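Local coordinates for 4-hydroxybenzoyl-CoA Thioesterase (Pseudomonas sp. CBS3, PDB 1LO7) that hydrolyses 4-hydroxybenzoyl-CoA to 4-hydroxybenzoate and free CoA, the last step in converting 4-chlorobenzoate to 4-hydroxybenzoate, working as a homotetramer of hot dog fold subunits, at the interface of chains A and B and the interface of chains A and C. Coordinates in Å, arbitrary orientation; residue numbers count along the deposited sequence, not the author numbering. Chains: chain A/B/C, 4-hydroxybenzoyl-CoA Thioesterase.

Contact 1: the interface of chains A and B. Residues chain A 13-14, 16-17, 20, 74; chain B 16-19, 23.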
# COMPACT_ATOMS: atom_id res chain seq x y z
N PHE A 13 8.15 9.75 0.72
CA PHE A 13 7.12 10.70 1.02
C PHE A 13 5.75 10.02 1.12
O PHE A 13 4.97 10.32 2.04
CB PHE A 13 7.13 11.69 -0.16
CG PHE A 13 6.10 12.76 -0.14
CD1 PHE A 13 6.32 13.89 0.61
CD2 PHE A 13 4.93 12.65 -0.89
CE1 PHE A 13 5.39 14.92 0.59
CE2 PHE A 13 3.97 13.67 -0.92
CZ PHE A 13 4.22 14.81 -0.16
N GLY A 14 5.48 9.13 0.19
CA GLY A 14 4.19 8.44 0.15
C GLY A 14 4.00 7.45 1.30
O GLY A 14 2.87 7.03 1.55
N CYS A 16 4.40 8.25 4.28
CA CYS A 16 3.98 9.10 5.43
C CYS A 16 2.54 9.55 5.32
O CYS A 16 1.95 9.62 4.24
CB CYS A 16 4.89 10.32 5.58
SG CYS A 16 6.63 9.83 5.79
N ASP A 17 1.99 9.83 6.49
CA ASP A 17 0.59 10.27 6.59
C ASP A 17 0.47 11.79 6.66
O ASP A 17 1.44 12.54 6.56
CB ASP A 17 -0.07 9.58 7.81
CG ASP A 17 0.54 10.00 9.12
OD1 ASP A 17 1.23 10.99 9.27
OD2 ASP A 17 0.26 9.14 10.05
N GLY A 20 2.71 13.76 8.78
CA GLY A 20 4.11 13.83 8.34
C GLY A 20 5.10 12.75 8.79
O GLY A 20 6.32 12.94 8.62
N TYR A 74 10.06 10.66 5.86
CA TYR A 74 10.73 10.50 4.59
C TYR A 74 12.14 11.03 4.59
O TYR A 74 12.44 12.08 5.18
CB TYR A 74 9.88 10.97 3.37
CG TYR A 74 9.60 12.47 3.34
CD1 TYR A 74 8.41 12.99 3.87
CD2 TYR A 74 10.49 13.35 2.73
CE1 TYR A 74 8.13 14.36 3.82
CE2 TYR A 74 10.22 14.72 2.65
CZ TYR A 74 9.03 15.22 3.19
OH TYR A 74 8.77 16.55 3.12
N CYS B 16 -3.79 9.23 2.48
CA CYS B 16 -3.30 10.61 2.19
C CYS B 16 -1.84 10.78 2.54
O CYS B 16 -1.27 10.07 3.37
CB CYS B 16 -4.13 11.66 2.91
SG CYS B 16 -5.89 11.54 2.48
N ASP B 17 -1.24 11.74 1.85
CA ASP B 17 0.18 12.04 2.03
C ASP B 17 0.39 13.20 3.00
O ASP B 17 -0.53 13.75 3.61
CB ASP B 17 0.83 12.32 0.66
CG ASP B 17 0.27 13.54 -0.02
OD1 ASP B 17 -0.35 14.42 0.56
OD2 ASP B 17 0.52 13.52 -1.29
N PRO B 18 1.66 13.58 3.16
CA PRO B 18 1.96 14.68 4.06
C PRO B 18 1.30 15.99 3.62
O PRO B 18 1.08 16.86 4.44
CB PRO B 18 3.50 14.81 4.01
CG PRO B 18 3.96 13.39 3.74
CD PRO B 18 2.91 12.87 2.78
N ALA B 19 0.97 16.10 2.34
CA ALA B 19 0.31 17.27 1.79
C ALA B 19 -1.21 17.26 2.09
O ALA B 19 -1.94 18.17 1.66
CB ALA B 19 0.57 17.39 0.28
N TRP B 23 -2.78 10.20 -1.83
CA TRP B 23 -1.50 9.90 -2.47
C TRP B 23 -1.88 9.15 -3.73
O TRP B 23 -2.54 8.14 -3.68
CB TRP B 23 -0.64 9.05 -1.52
CG TRP B 23 0.73 8.81 -2.10
CD1 TRP B 23 1.56 9.71 -2.70
CD2 TRP B 23 1.42 7.57 -2.10
NE1 TRP B 23 2.75 9.12 -3.08
CE2 TRP B 23 2.67 7.79 -2.72
CE3 TRP B 23 1.08 6.31 -1.65
CZ2 TRP B 23 3.59 6.76 -2.88
CZ3 TRP B 23 2.00 5.28 -1.80
CH2 TRP B 23 3.25 5.52 -2.38
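B:Pro18 lies over one face of the A:Phe13 phenyl ring, its CD carbon above the middle of the ring at 3.8 Å from the centroid. The neighbouring CG carbon of B:Pro18, still near the ring at CE1, also touches A:Cys16 CB at 3.7 Å. CG anti to the backbone N (chi1 177°) carries the A:Phe13 ring out to the proline, and chi2 turns its face to it. At the rim of the same ring, CE2 meets B:Asp17, whose carboxylate OD2 is 3.5 Å away; ring and carboxylate planes are 62° apart, so the acid leans against the ring without stacking on it. Within chain B, OD1 of B:Asp17 takes a hydrogen bond from the backbone N of B:Ala19, 2.8 Å long and reaching it from above the carboxylate plane, although B:Ala19 is poorly ordered. A second CH-pi contact lies alongside: CA of A:Gly14 sits over the B:Trp23 indole, 3.3 Å from CE2, where the lack of a side chain lets the backbone come down on the rings. An alanine in place of B:Trp23 would probably open a gap beneath A:Gly14 and leave that CA without its aromatic bed. This part of the two-fold interface is apolar packing between the short 3-10 helix 13-15 of chain A, with the loop after it, and the loop of chain B that carries the active-site aspartate B:Asp17 and runs toward helix 25-41.

Contact 2: the interface of chains A and C. Residues chain A 10-13, 74-75; chain C 7, 33, 36-37, 40.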
# COMPACT_ATOMS: atom_id res chain seq x y z
N ARG A 10 14.75 2.94 2.97
CA ARG A 10 14.58 4.39 2.94
C ARG A 10 13.10 4.71 2.99
O ARG A 10 12.32 4.01 2.38
CB ARG A 10 15.26 5.12 1.80
CG ARG A 10 15.43 6.61 2.15
CD ARG A 10 16.10 7.48 1.06
NE ARG A 10 15.32 7.50 -0.19
CZ ARG A 10 15.83 7.48 -1.44
NH1 ARG A 10 17.14 7.45 -1.70
NH2 ARG A 10 14.99 7.49 -2.48
N ILE A 11 12.75 5.72 3.75
CA ILE A 11 11.34 6.06 3.89
C ILE A 11 11.03 7.09 2.83
O ILE A 11 11.80 8.04 2.66
CB ILE A 11 11.04 6.63 5.27
CG1 ILE A 11 11.36 5.58 6.37
CG2 ILE A 11 9.56 7.10 5.31
CD1 ILE A 11 11.24 6.13 7.83
N GLU A 12 9.90 6.88 2.17
CA GLU A 12 9.48 7.74 1.09
C GLU A 12 8.35 8.67 1.49
O GLU A 12 7.67 8.44 2.46
CB GLU A 12 9.10 6.87 -0.14
CG GLU A 12 10.32 6.13 -0.77
CD GLU A 12 11.44 7.07 -1.21
OE1 GLU A 12 11.31 8.27 -1.44
OE2 GLU A 12 12.61 6.48 -1.37
N PHE A 13 8.15 9.75 0.72
CA PHE A 13 7.12 10.70 1.02
C PHE A 13 5.75 10.02 1.12
O PHE A 13 4.97 10.32 2.04
CB PHE A 13 7.13 11.69 -0.16
CG PHE A 13 6.10 12.76 -0.14
CD1 PHE A 13 6.32 13.89 0.61
CD2 PHE A 13 4.93 12.65 -0.89
CE1 PHE A 13 5.39 14.92 0.59
CE2 PHE A 13 3.97 13.67 -0.92
CZ PHE A 13 4.22 14.81 -0.16
N TYR A 74 10.06 10.66 5.86
CA TYR A 74 10.73 10.50 4.59
C TYR A 74 12.14 11.03 4.59
O TYR A 74 12.44 12.08 5.18
CB TYR A 74 9.88 10.97 3.37
CG TYR A 74 9.60 12.47 3.34
CD1 TYR A 74 8.41 12.99 3.87
CD2 TYR A 74 10.49 13.35 2.73
CE1 TYR A 74 8.13 14.36 3.82
CE2 TYR A 74 10.22 14.72 2.65
CZ TYR A 74 9.03 15.22 3.19
OH TYR A 74 8.77 16.55 3.12
N ASP A 75 13.00 10.28 3.93
CA ASP A 75 14.43 10.53 3.81
C ASP A 75 15.20 9.87 4.93
O ASP A 75 16.40 9.69 4.83
CB ASP A 75 14.87 11.95 3.50
CG ASP A 75 14.41 12.34 2.12
OD1 ASP A 75 14.48 11.60 1.16
OD2 ASP A 75 13.85 13.48 2.08
N MET C 7 17.91 5.04 -10.06
CA MET C 7 17.74 4.42 -8.76
C MET C 7 17.27 3.00 -8.92
O MET C 7 16.66 2.65 -9.93
CB MET C 7 16.91 5.17 -7.70
CG MET C 7 15.46 5.23 -8.05
SD MET C 7 14.47 5.86 -6.66
CE MET C 7 14.57 4.50 -5.49
N ALA C 33 8.55 7.65 -5.86
CA ALA C 33 9.79 7.77 -5.10
C ALA C 33 10.90 8.22 -6.05
O ALA C 33 11.77 9.04 -5.73
CB ALA C 33 10.16 6.42 -4.48
N ARG C 36 10.73 12.06 -6.74
CA ARG C 36 11.24 12.88 -5.66
C ARG C 36 12.74 12.72 -5.54
O ARG C 36 13.45 13.68 -5.24
CB ARG C 36 10.57 12.51 -4.34
CG ARG C 36 10.65 13.64 -3.32
CD ARG C 36 9.91 13.29 -2.04
NE ARG C 36 10.54 12.14 -1.34
CZ ARG C 36 11.61 12.23 -0.53
NH1 ARG C 36 12.19 13.38 -0.24
NH2 ARG C 36 12.09 11.12 0.01
N ASN C 37 13.20 11.47 -5.74
CA ASN C 37 14.62 11.17 -5.67
C ASN C 37 15.39 12.03 -6.70
O ASN C 37 16.54 12.49 -6.47
CB ASN C 37 14.86 9.66 -5.95
CG ASN C 37 16.37 9.33 -5.92
OD1 ASN C 37 16.98 9.28 -4.82
ND2 ASN C 37 16.96 9.12 -7.09
N ILE C 40 15.73 15.46 -5.22
CA ILE C 40 16.67 15.47 -4.09
C ILE C 40 18.11 15.36 -4.60
O ILE C 40 19.02 16.08 -4.14
CB ILE C 40 16.37 14.37 -3.07
CG1 ILE C 40 15.07 14.64 -2.31
CG2 ILE C 40 17.54 14.14 -2.11
CD1 ILE C 40 15.13 15.83 -1.34
O HOH W 1 9.26 9.76 -2.04
O HOH W 2 12.86 9.51 -3.00
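The backbone of chain A leaves strand 4-10 still extended through A:Ile11 and A:Glu12 before tightening into the 3-10 turn, while A:Asp75 has a positive phi of 90°. C:Arg36 reaches in between these two segments, its CG anti to the backbone N and its chain bent at chi3. It meets A:Asp75 tip to tip in an end-on salt bridge: C:Arg36 NH2 donates to A:Asp75 OD1 at 2.7 Å and C:Arg36 NH1 to A:Asp75 OD2 at 2.9 Å. The fork is twisted, with carboxylate and guanidinium planes 49° apart; OD2 is met on its syn side, but OD1 from above the carboxylate plane. C:Arg36 NH2 makes a further, longer salt bridge to A:Glu12 OE1 at 3.3 Å, so this nitrogen is shared by two acids. NE of C:Arg36 bonds water 1 at 2.8 Å, and that water also joins A:Glu12 OE1 and the backbone N of A:Phe13. Water 2 links the same OE1 to the carbonyl O of C:Ala33. A:Tyr74 CD2 lies over one face of the guanidinium, toward its rim and 3.6 Å from C:Arg36 CZ, the two planes steeply inclined, and CB of A:Phe13 packs beside C:Arg36 CD. A:Glu12 folds back at chi2 (-58°), which lays its carboxylate carbon CD 3.6 Å from the C:Ala33 methyl carbon CB; its other oxygen, OE2, accepts from NH2 of the poorly ordered A:Arg10 through the syn lone pair. The two acids would be expected to offset the charge of C:Arg36, at least in part, since A:Glu12 also pairs with A:Arg10. In the tetramer, helix 25-41 of chain C thus presents one side to the end of strand 4-10, the link into 3-10 helix 13-15, and the loop before strand 77-87 of chain A.

The C-alpha centres of contact 1 and contact 2 are about 11 Å apart, and both draw on A:Phe13 and A:Tyr74. A:Phe13 faces two neighbours: its ring serves chain B in contact 1, while its CB and backbone N serve chain C in contact 2. The A:Tyr74 ring, packed against A:Phe13, joins the two patches. One short stretch after strand 4-10 therefore meets two partner subunits, by apolar packing in one direction and by charge and water in the other. Contact 1 includes A:Asp17 and B:Asp17; contact 2 is centred about 13 Å from A:Asp17. Subunit packing may help hold the active-site loop, though the structure alone does not show this.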